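PDB 3BL4: uncharacterized protein from Arthrobacter sp., which is of unknown function but belongs to the STAS clan of domains and forms an assembly of two identical subunits. Local coordinates for residues L22-P27 against L42-L47. Sequence-based numbering, arbitrary orientation.
Sequences LRLTWP and LRVNQL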
ATOM      1  N   LEU A  22     -17.142 -10.016  -6.691  1.00 23.72           N
ATOM      2  CA  LEU A  22     -16.639 -10.390  -5.361  1.00 24.66           C
ATOM      3  C   LEU A  22     -16.877  -9.267  -4.368  1.00 24.96           C
ATOM      4  O   LEU A  22     -16.690  -8.106  -4.703  1.00 24.54           O
ATOM      5  CB  LEU A  22     -15.133 -10.677  -5.385  1.00 25.67           C
ATOM      6  CG  LEU A  22     -14.590 -11.889  -6.142  1.00 25.52           C
ATOM      7  CD1 LEU A  22     -13.146 -11.639  -6.581  1.00 22.35           C
ATOM      8  CD2 LEU A  22     -14.686 -13.142  -5.308  1.00 27.07           C
ATOM      9  N   ARG A  23     -17.284  -9.620  -3.147  1.00 25.08           N
ATOM     10  CA  ARG A  23     -17.415  -8.649  -2.065  1.00 25.92           C
ATOM     11  C   ARG A  23     -16.612  -9.110  -0.866  1.00 25.86           C
ATOM     12  O   ARG A  23     -16.890 -10.168  -0.294  1.00 24.51           O
ATOM     13  CB  ARG A  23     -18.888  -8.450  -1.696  1.00 27.45           C
ATOM     14  CG  ARG A  23     -19.626  -7.823  -2.846  1.00 29.94           C
ATOM     15  CD  ARG A  23     -21.103  -7.624  -2.632  1.00 35.32           C
ATOM     16  NE  ARG A  23     -21.720  -7.357  -3.935  1.00 38.76           N
ATOM     17  CZ  ARG A  23     -22.829  -6.654  -4.128  1.00 44.11           C
ATOM     18  NH1 ARG A  23     -23.477  -6.110  -3.109  1.00 46.49           N
ATOM     19  NH2 ARG A  23     -23.285  -6.478  -5.367  1.00 43.61           N
ATOM     20  N   LEU A  24     -15.604  -8.315  -0.513  1.00 25.95           N
ATOM     21  CA  LEU A  24     -14.758  -8.563   0.654  1.00 24.82           C
ATOM     22  C   LEU A  24     -15.016  -7.531   1.758  1.00 25.76           C
ATOM     23  O   LEU A  24     -14.924  -6.328   1.537  1.00 22.42           O
ATOM     24  CB  LEU A  24     -13.279  -8.532   0.248  1.00 24.17           C
ATOM     25  CG  LEU A  24     -12.222  -8.710   1.350  1.00 28.15           C
ATOM     26  CD1 LEU A  24     -12.310 -10.074   2.048  1.00 23.10           C
ATOM     27  CD2 LEU A  24     -10.830  -8.453   0.775  1.00 23.59           C
ATOM     28  N   THR A  25     -15.312  -8.019   2.959  1.00 27.08           N
ATOM     29  CA  THR A  25     -15.402  -7.157   4.121  1.00 27.05           C
ATOM     30  C   THR A  25     -14.015  -7.073   4.736  1.00 26.76           C
ATOM     31  O   THR A  25     -13.529  -8.035   5.332  1.00 26.03           O
ATOM     32  CB  THR A  25     -16.450  -7.671   5.131  1.00 27.09           C
ATOM     33  OG1 THR A  25     -17.752  -7.406   4.606  1.00 31.21           O
ATOM     34  CG2 THR A  25     -16.320  -6.957   6.470  1.00 29.58           C
ATOM     35  N   TRP A  26     -13.367  -5.930   4.522  1.00 25.99           N
ATOM     36  CA  TRP A  26     -12.024  -5.685   5.010  1.00 26.22           C
ATOM     37  C   TRP A  26     -11.858  -4.186   5.231  1.00 27.63           C
ATOM     38  O   TRP A  26     -12.193  -3.416   4.356  1.00 28.51           O
ATOM     39  CB  TRP A  26     -10.924  -6.178   4.037  1.00 25.51           C
ATOM     40  CG  TRP A  26      -9.578  -5.978   4.668  1.00 25.19           C
ATOM     41  CD1 TRP A  26      -8.937  -6.834   5.523  1.00 24.05           C
ATOM     42  CD2 TRP A  26      -8.767  -4.792   4.607  1.00 22.35           C
ATOM     43  NE1 TRP A  26      -7.769  -6.267   5.966  1.00 25.04           N
ATOM     44  CE2 TRP A  26      -7.644  -5.012   5.421  1.00 20.68           C
ATOM     45  CE3 TRP A  26      -8.883  -3.567   3.934  1.00 24.37           C
ATOM     46  CZ2 TRP A  26      -6.628  -4.052   5.574  1.00 25.12           C
ATOM     47  CZ3 TRP A  26      -7.873  -2.616   4.090  1.00 24.95           C
ATOM     48  CH2 TRP A  26      -6.766  -2.867   4.896  1.00 24.10           C
ATOM     49  N   PRO A  27     -11.355  -3.771   6.411  1.00 29.58           N
ATOM     50  CA  PRO A  27     -11.050  -4.597   7.573  1.00 31.74           C
ATOM     51  C   PRO A  27     -12.338  -4.957   8.287  1.00 34.06           C
ATOM     52  O   PRO A  27     -13.365  -4.323   8.053  1.00 34.56           O
ATOM     53  CB  PRO A  27     -10.174  -3.685   8.448  1.00 30.67           C
ATOM     54  CG  PRO A  27      -9.975  -2.463   7.701  1.00 27.75           C
ATOM     55  CD  PRO A  27     -11.055  -2.365   6.681  1.00 29.09           C
ATOM     56  N   LEU A  42      -5.453 -13.814  -0.024  1.00 28.97           N
ATOM     57  CA  LEU A  42      -5.273 -15.259  -0.204  1.00 29.92           C
ATOM     58  C   LEU A  42      -6.624 -15.935  -0.335  1.00 27.37           C
ATOM     59  O   LEU A  42      -6.812 -16.746  -1.212  1.00 28.89           O
ATOM     60  CB  LEU A  42      -4.486 -15.899   0.953  1.00 29.67           C
ATOM     61  CG  LEU A  42      -4.406 -17.431   0.921  1.00 28.18           C
ATOM     62  CD1 LEU A  42      -3.704 -17.900  -0.340  1.00 37.68           C
ATOM     63  CD2 LEU A  42      -3.696 -17.977   2.165  1.00 34.12           C
ATOM     64  N   ARG A  43      -7.556 -15.573   0.539  1.00 26.65           N
ATOM     65  CA  ARG A  43      -8.907 -16.131   0.529  1.00 27.05           C
ATOM     66  C   ARG A  43      -9.685 -15.758  -0.738  1.00 25.58           C
ATOM     67  O   ARG A  43     -10.463 -16.556  -1.239  1.00 24.00           O
ATOM     68  CB  ARG A  43      -9.692 -15.684   1.773  1.00 26.64           C
ATOM     69  CG  ARG A  43      -9.084 -16.092   3.128  1.00 30.11           C
ATOM     70  CD  ARG A  43      -8.824 -17.609   3.268  1.00 36.06           C
ATOM     71  NE  ARG A  43     -10.048 -18.402   3.131  1.00 38.64           N
ATOM     72  CZ  ARG A  43     -10.999 -18.536   4.066  1.00 45.47           C
ATOM     73  NH1 ARG A  43     -10.911 -17.946   5.259  1.00 43.50           N
ATOM     74  NH2 ARG A  43     -12.067 -19.273   3.798  1.00 45.09           N
ATOM     75  N   VAL A  44      -9.501 -14.538  -1.222  1.00 26.31           N
ATOM     76  CA  VAL A  44     -10.094 -14.110  -2.494  1.00 26.14           C
ATOM     77  C   VAL A  44      -9.601 -14.991  -3.635  1.00 27.92           C
ATOM     78  O   VAL A  44     -10.386 -15.427  -4.485  1.00 30.14           O
ATOM     79  CB  VAL A  44      -9.719 -12.662  -2.839  1.00 25.20           C
ATOM     80  CG1 VAL A  44     -10.011 -12.375  -4.319  1.00 23.03           C
ATOM     81  CG2 VAL A  44     -10.438 -11.672  -1.911  1.00 21.46           C
ATOM     82  N   ASN A  45      -8.291 -15.226  -3.657  1.00 28.12           N
ATOM     83  CA  ASN A  45      -7.659 -16.029  -4.704  1.00 28.89           C
ATOM     84  C   ASN A  45      -8.091 -17.478  -4.618  1.00 27.62           C
ATOM     85  O   ASN A  45      -8.375 -18.069  -5.635  1.00 27.11           O
ATOM     86  CB  ASN A  45      -6.119 -15.917  -4.658  1.00 28.61           C
ATOM     87  CG  ASN A  45      -5.610 -14.537  -5.081  1.00 29.44           C
ATOM     88  OD1 ASN A  45      -6.268 -13.835  -5.851  1.00 27.48           O
ATOM     89  ND2 ASN A  45      -4.432 -14.147  -4.576  1.00 18.79           N
ATOM     90  N   GLN A  46      -8.158 -18.034  -3.414  1.00 27.85           N
ATOM     91  CA  GLN A  46      -8.612 -19.416  -3.243  1.00 30.01           C
ATOM     92  C   GLN A  46     -10.071 -19.593  -3.687  1.00 30.41           C
ATOM     93  O   GLN A  46     -10.422 -20.608  -4.283  1.00 32.12           O
ATOM     94  CB  GLN A  46      -8.443 -19.865  -1.796  1.00 28.44           C
ATOM     95  CG  GLN A  46      -6.998 -19.995  -1.341  1.00 31.24           C
ATOM     96  CD  GLN A  46      -6.878 -20.384   0.136  1.00 31.41           C
ATOM     97  OE1 GLN A  46      -7.738 -20.050   0.950  1.00 30.62           O
ATOM     98  NE2 GLN A  46      -5.814 -21.111   0.475  1.00 31.81           N
ATOM     99  N   LEU A  47     -10.912 -18.598  -3.420  1.00 29.72           N
ATOM    100  CA  LEU A  47     -12.321 -18.661  -3.826  1.00 29.27           C
ATOM    101  C   LEU A  47     -12.448 -18.569  -5.332  1.00 29.91           C
ATOM    102  O   LEU A  47     -13.273 -19.246  -5.915  1.00 30.66           O
ATOM    103  CB  LEU A  47     -13.134 -17.548  -3.150  1.00 28.95           C
ATOM    104  CG  LEU A  47     -14.590 -17.334  -3.558  1.00 30.28           C
ATOM    105  CD1 LEU A  47     -15.366 -18.634  -3.429  1.00 26.14           C
ATOM    106  CD2 LEU A  47     -15.212 -16.242  -2.717  1.00 29.36           C
TER
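A beta-alpha-beta unit, strand 22-25, helix 34-48 and strand 53-58, packs its helix on the sheet where Leu22 and Leu24 of the first strand meet Val44 and Leu47 near the C-terminal end of the helix. Every touch is between methyl groups, and no hydrogen bond crosses. Leu22 divides its two branches between two helix residues one turn apart: CD1 lies 3.9 Å from CG1 of Val44, while CD2 reaches CD2 of Leu47 at 4.1 Å. Because CG of Leu22 sits opposite its carbonyl carbon (chi1 -67°), the isobutyl end leans to the N side of its residue. The side chains of Leu22 and Leu47 run past each other in opposite directions. Val44 is likewise split. With CG1 anti to the backbone N (chi1 164°), that methyl serves Leu22, and CG2, beside the N, is left for CD2 of Leu24 at 4.2 Å. Such packing is that of a right-handed crossover: the turns 42-47 run nearly antiparallel to strand 22-25, at 154°, with the two segment axes 10.4 Å apart at their closest, so that strand 53-58 can line up parallel to 22-25. Backbone bonds from Leu22 and Leu24 to Leu56, among others, join these two strands, and Met55 of the second strand touches both Leu22 and Val44, making one apolar layer between sheet and helix. Leu24 and Val44, the pair with the nearest CA atoms at 7.9 Å, are buried there, whereas Leu47 lies at the exposed border, beside Leu14 of the antiparallel strand 14-16. On the helix, Asn45 turns its CB from the strand; its OD1 accepts from Gln78 N and its ND2 donates to Pro76 O, both of the second subunit.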